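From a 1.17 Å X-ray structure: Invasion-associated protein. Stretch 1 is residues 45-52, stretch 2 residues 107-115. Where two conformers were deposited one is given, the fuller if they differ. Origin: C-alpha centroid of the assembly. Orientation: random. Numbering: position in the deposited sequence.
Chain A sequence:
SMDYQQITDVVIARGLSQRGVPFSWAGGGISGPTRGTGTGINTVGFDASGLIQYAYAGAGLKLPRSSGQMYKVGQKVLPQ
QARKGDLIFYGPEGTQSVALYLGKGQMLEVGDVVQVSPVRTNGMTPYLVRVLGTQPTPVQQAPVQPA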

ATOM      1  N   GLY A  45      11.255  -9.900  -5.151  1.00  6.75           N
ATOM      2  CA  GLY A  45       9.871  -9.531  -5.124  1.00  6.59           C
ATOM      3  C   GLY A  45       9.557  -8.474  -4.084  1.00  5.54           C
ATOM      4  O   GLY A  45      10.403  -7.690  -3.641  1.00  6.55           O
ATOM      5  N   PHE A  46       8.267  -8.458  -3.708  1.00  6.20           N
ATOM      6  CA  PHE A  46       7.729  -7.498  -2.719  1.00  6.00           C
ATOM      7  C   PHE A  46       6.897  -8.212  -1.668  1.00  6.42           C
ATOM      8  O   PHE A  46       6.213  -9.174  -1.983  1.00  6.92           O
ATOM      9  CB  PHE A  46       6.754  -6.515  -3.391  1.00  6.98           C
ATOM     10  CG  PHE A  46       7.407  -5.423  -4.223  1.00  6.59           C
ATOM     11  CD1 PHE A  46       8.052  -4.353  -3.607  1.00  6.91           C
ATOM     12  CD2 PHE A  46       7.294  -5.432  -5.593  1.00  7.49           C
ATOM     13  CE1 PHE A  46       8.594  -3.337  -4.356  1.00  7.59           C
ATOM     14  CE2 PHE A  46       7.843  -4.403  -6.333  1.00  8.06           C
ATOM     15  CZ  PHE A  46       8.477  -3.355  -5.708  1.00  8.19           C
ATOM     16  N   ASP A  47       6.917  -7.650  -0.460  1.00  6.26           N
ATOM     17  CA  ASP A  47       5.786  -7.830   0.434  1.00  7.09           C
ATOM     18  C   ASP A  47       4.901  -6.576   0.357  1.00  6.16           C
ATOM     19  O   ASP A  47       5.193  -5.629  -0.378  1.00  6.24           O
ATOM     20  CB  ASP A  47       6.194  -8.209   1.852  1.00  7.76           C
ATOM     21  CG  ASP A  47       6.933  -7.137   2.605  1.00  7.67           C
ATOM     22  OD1 ASP A  47       7.146  -6.021   2.090  1.00  8.05           O
ATOM     23  OD2 ASP A  47       7.362  -7.438   3.740  1.00 11.78           O
ATOM     24  N   ALA A  48       3.773  -6.577   1.064  1.00  6.44           N
ATOM     25  CA  ALA A  48       2.796  -5.485   0.923  1.00  6.73           C
ATOM     26  C   ALA A  48       3.434  -4.140   1.264  1.00  6.25           C
ATOM     27  O   ALA A  48       3.291  -3.150   0.548  1.00  7.40           O
ATOM     28  CB  ALA A  48       1.582  -5.732   1.808  1.00  8.79           C
ATOM     29  N   SER A  49       4.171  -4.099   2.370  1.00  7.06           N
ATOM     30  CA  SER A  49       4.849  -2.891   2.832  0.50  7.19           C
ATOM     31  C   SER A  49       5.870  -2.380   1.826  1.00  7.27           C
ATOM     32  O   SER A  49       6.000  -1.179   1.568  1.00  7.83           O
ATOM     33  CB  SER A  49       5.515  -3.163   4.189  0.50  6.86           C
ATOM     34  OG  SER A  49       4.471  -3.151   5.155  0.50  7.28           O
ATOM     35  N   GLY A  50       6.636  -3.305   1.273  1.00  6.93           N
ATOM     36  CA  GLY A  50       7.659  -2.960   0.316  1.00  6.75           C
ATOM     37  C   GLY A  50       7.055  -2.316  -0.920  1.00  6.08           C
ATOM     38  O   GLY A  50       7.600  -1.348  -1.457  1.00  6.44           O
ATOM     39  N   LEU A  51       5.935  -2.858  -1.400  1.00  5.84           N
ATOM     40  CA  LEU A  51       5.287  -2.305  -2.585  1.00  6.04           C
ATOM     41  C   LEU A  51       4.814  -0.878  -2.309  1.00  5.84           C
ATOM     42  O   LEU A  51       4.988   0.014  -3.153  1.00  6.50           O
ATOM     43  CB  LEU A  51       4.110  -3.181  -3.002  1.00  6.32           C
ATOM     44  CG  LEU A  51       3.291  -2.646  -4.177  1.00  6.81           C
ATOM     45  CD1 LEU A  51       4.111  -2.620  -5.485  1.00  8.48           C
ATOM     46  CD2 LEU A  51       2.031  -3.493  -4.365  1.00  8.80           C
ATOM     47  N   ILE A  52       4.172  -0.669  -1.170  1.00  6.24           N
ATOM     48  CA  ILE A  52       3.670   0.667  -0.820  1.00  7.07           C
ATOM     49  C   ILE A  52       4.814   1.659  -0.675  1.00  7.25           C
ATOM     50  O   ILE A  52       4.722   2.795  -1.141  1.00  7.28           O
ATOM     51  CB  ILE A  52       2.804   0.609   0.474  1.00  9.01           C
ATOM     52  CG1 ILE A  52       1.527  -0.159   0.276  1.00 12.30           C
ATOM     53  CG2 ILE A  52       2.528   1.982   1.027  1.00  9.97           C
ATOM     54  CD1 ILE A  52       0.759   0.217  -0.928  1.00 13.43           C
ATOM     55  N   MET A 107      -8.139  -2.165  -5.652  1.00  7.98           N
ATOM     56  CA  MET A 107      -6.916  -1.928  -4.918  1.00  7.51           C
ATOM     57  C   MET A 107      -5.755  -2.658  -5.553  1.00  7.38           C
ATOM     58  O   MET A 107      -5.930  -3.676  -6.196  1.00  8.12           O
ATOM     59  CB  MET A 107      -7.064  -2.356  -3.460  1.00  7.57           C
ATOM     60  CG  MET A 107      -7.319  -3.826  -3.199  1.00  8.42           C
ATOM     61  SD  MET A 107      -7.636  -4.131  -1.442  1.00  9.10           S
ATOM     62  CE  MET A 107      -7.806  -5.928  -1.486  1.00  9.49           C
ATOM     63  N   LEU A 108      -4.548  -2.151  -5.324  1.00  7.16           N
ATOM     64  CA  LEU A 108      -3.305  -2.812  -5.696  1.00  7.13           C
ATOM     65  C   LEU A 108      -2.755  -3.463  -4.419  1.00  6.49           C
ATOM     66  O   LEU A 108      -2.510  -2.777  -3.433  1.00  7.38           O
ATOM     67  CB  LEU A 108      -2.307  -1.789  -6.251  1.00  7.39           C
ATOM     68  CG  LEU A 108      -1.007  -2.379  -6.778  1.00  8.02           C
ATOM     69  CD1 LEU A 108      -1.225  -3.182  -8.043  1.00  9.74           C
ATOM     70  CD2 LEU A 108       0.036  -1.281  -6.993  1.00 10.15           C
ATOM     71  N   GLU A 109      -2.592  -4.780  -4.472  1.00  7.60           N
ATOM     72  CA  GLU A 109      -2.157  -5.563  -3.344  1.00  8.36           C
ATOM     73  C   GLU A 109      -1.055  -6.525  -3.743  1.00  7.85           C
ATOM     74  O   GLU A 109      -0.751  -6.692  -4.919  1.00  8.11           O
ATOM     75  CB  GLU A 109      -3.332  -6.358  -2.758  1.00 10.49           C
ATOM     76  CG  GLU A 109      -3.864  -7.400  -3.716  1.00 11.30           C
ATOM     77  CD  GLU A 109      -4.802  -8.365  -3.058  1.00 14.77           C
ATOM     78  OE1 GLU A 109      -4.883  -8.385  -1.811  1.00 18.41           O
ATOM     79  OE2 GLU A 109      -5.378  -9.171  -3.781  1.00 18.47           O
ATOM     80  N   VAL A 110      -0.474  -7.188  -2.757  1.00  8.59           N
ATOM     81  CA  VAL A 110       0.414  -8.310  -3.023  1.00  7.90           C
ATOM     82  C   VAL A 110      -0.285  -9.571  -2.562  1.00  9.37           C
ATOM     83  O   VAL A 110      -0.515  -9.760  -1.375  1.00 11.14           O
ATOM     84  CB  VAL A 110       1.794  -8.165  -2.353  1.00  8.76           C
ATOM     85  CG1 VAL A 110       2.704  -9.285  -2.837  1.00 11.07           C
ATOM     86  CG2 VAL A 110       2.406  -6.813  -2.661  1.00 10.17           C
ATOM     87  N   GLY A 111      -0.686 -10.392  -3.527  1.00  9.93           N
ATOM     88  CA  GLY A 111      -1.151 -11.756  -3.282  1.00 10.92           C
ATOM     89  C   GLY A 111       0.006 -12.698  -3.514  1.00 10.62           C
ATOM     90  O   GLY A 111       1.070 -12.497  -2.962  1.00 13.40           O
ATOM     91  N   ASP A 112      -0.164 -13.706  -4.363  1.00 11.26           N
ATOM     92  CA  ASP A 112       1.000 -14.473  -4.804  1.00 10.99           C
ATOM     93  C   ASP A 112       1.939 -13.621  -5.677  1.00 10.38           C
ATOM     94  O   ASP A 112       3.141 -13.881  -5.746  1.00 10.04           O
ATOM     95  CB  ASP A 112       0.594 -15.713  -5.595  1.00 13.94           C
ATOM     96  CG  ASP A 112      -0.129 -16.736  -4.752  1.00 19.12           C
ATOM     97  OD1 ASP A 112      -0.009 -16.697  -3.512  1.00 23.52           O
ATOM     98  OD2 ASP A 112      -0.818 -17.583  -5.338  1.00 24.40           O
ATOM     99  N   VAL A 113       1.356 -12.624  -6.346  1.00  9.26           N
ATOM    100  CA  VAL A 113       2.049 -11.592  -7.110  1.00  8.76           C
ATOM    101  C   VAL A 113       1.395 -10.243  -6.811  1.00  8.34           C
ATOM    102  O   VAL A 113       0.271 -10.173  -6.285  1.00  8.60           O
ATOM    103  CB  VAL A 113       2.016 -11.888  -8.651  1.00  9.03           C
ATOM    104  CG1 VAL A 113       2.709 -13.204  -8.959  1.00 10.26           C
ATOM    105  CG2 VAL A 113       0.599 -11.857  -9.219  1.00 11.25           C
ATOM    106  N   VAL A 114       2.074  -9.163  -7.171  1.00  7.50           N
ATOM    107  CA  VAL A 114       1.482  -7.846  -7.160  1.00  7.79           C
ATOM    108  C   VAL A 114       0.337  -7.824  -8.179  1.00  8.03           C
ATOM    109  O   VAL A 114       0.501  -8.246  -9.339  1.00  8.69           O
ATOM    110  CB  VAL A 114       2.530  -6.778  -7.579  1.00  7.55           C
ATOM    111  CG1 VAL A 114       1.874  -5.406  -7.686  1.00  8.35           C
ATOM    112  CG2 VAL A 114       3.703  -6.731  -6.582  1.00  8.74           C
ATOM    113  N   GLN A 115      -0.844  -7.380  -7.759  1.00  8.09           N
ATOM    114  CA  GLN A 115      -2.038  -7.505  -8.589  1.00  7.71           C
ATOM    115  C   GLN A 115      -3.115  -6.528  -8.199  1.00  8.15           C
ATOM    116  O   GLN A 115      -3.195  -6.114  -7.047  1.00  8.47           O
ATOM    117  CB  GLN A 115      -2.594  -8.925  -8.522  1.00  9.19           C
ATOM    118  CG  GLN A 115      -3.104  -9.283  -7.134  1.00 10.89           C
ATOM    119  CD  GLN A 115      -3.236 -10.768  -6.894  1.00 12.97           C
ATOM    120  OE1 GLN A 115      -2.839 -11.590  -7.717  1.00 15.53           O
ATOM    121  NE2 GLN A 115      -3.821 -11.119  -5.764  1.00 15.53           N
TER

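The first turn of a helix, beginning at Ala48, packs against a β-hairpin formed by residues 107-115, and the contact is made entirely by van der Waals packing. No hydrogen bond crosses between the two stretches, and together they bury 290 Å² of surface. Most of this comes from Val110 and Leu51, which are covered to almost the same extent, 75 and 74 Å², with Val114 and Phe46 contributing about half as much each.

Leu51 is the helix's main contribution. Its CA-to-CB bond points toward the hairpin, and with chi1 t and chi2 p the side chain extends so that CD2 reaches a pocket lined by three aliphatic residues. CD2 lies 3.8 Å from CG2 of Val110, 3.8 Å from CG1 of Val114 and 4.0 Å from CD2 of Leu108. A single methyl group thus touches both strands of the hairpin, and the leucine is long enough to bridge the gap between helix and sheet, whose axes (helix 48-52 and strand 107-110) come no closer than 8.1 Å. The helix runs at 132° to strand 107-110, measured between their N-to-C directions.

Val110 packs against the start of the helix as well as against Leu51. Its CA is 5.4 Å from that of Ala48, the closest CA pairing between the stretches. Its chi1 is t, and its two methyls are both engaged: CG1 lies 3.6 Å from the backbone O of Phe46, whereas CG2 lies 3.8 Å from O of Asp47 and 3.8 Å from CA of Ala48, in addition to its contact with Leu51. The short, branched side chain therefore fills the space beside the chain as it enters the helix. Ala48 points its CB sideways, and its small side chain accompanies an approach made through the backbone CA.

Phe46 and Val114 extend the apolar patch. Both direct their CA-to-CB bonds toward the opposing stretch, and CD2 of the phenylalanine ring lies 3.9 Å from CG2 of Val114, which approaches the ring obliquely. Val114 touches Phe46 through CG2, while its closest approach to Leu51 is through CG1. Both Phe46 and Val114 are buried, as suits their wholly hydrocarbon side chains.

Polar groups are organised within each stretch instead of across the contact. The CA-to-CB bond of Asp47 points away from the hairpin, and its carboxylate caps the helix: its OD1 accepts a hydrogen bond from N of Gly50 at 2.9 Å. Gly50 suits this turn, since a CB there would be crowded by the same oxygen. On the hairpin, Glu109 and Gln115 pair through backbone hydrogen bonds, N of Glu109 to O of Gln115 at 3.0 Å and N of Gln115 to O of Glu109 at 2.9 Å. The CA-to-CB bonds of both residues point away from stretch 1, and NE2 of Gln115 donates to OE2 of Glu109 at 3.2 Å. The alternation along the strands leaves Leu108, Val110 and Val114 facing the helix.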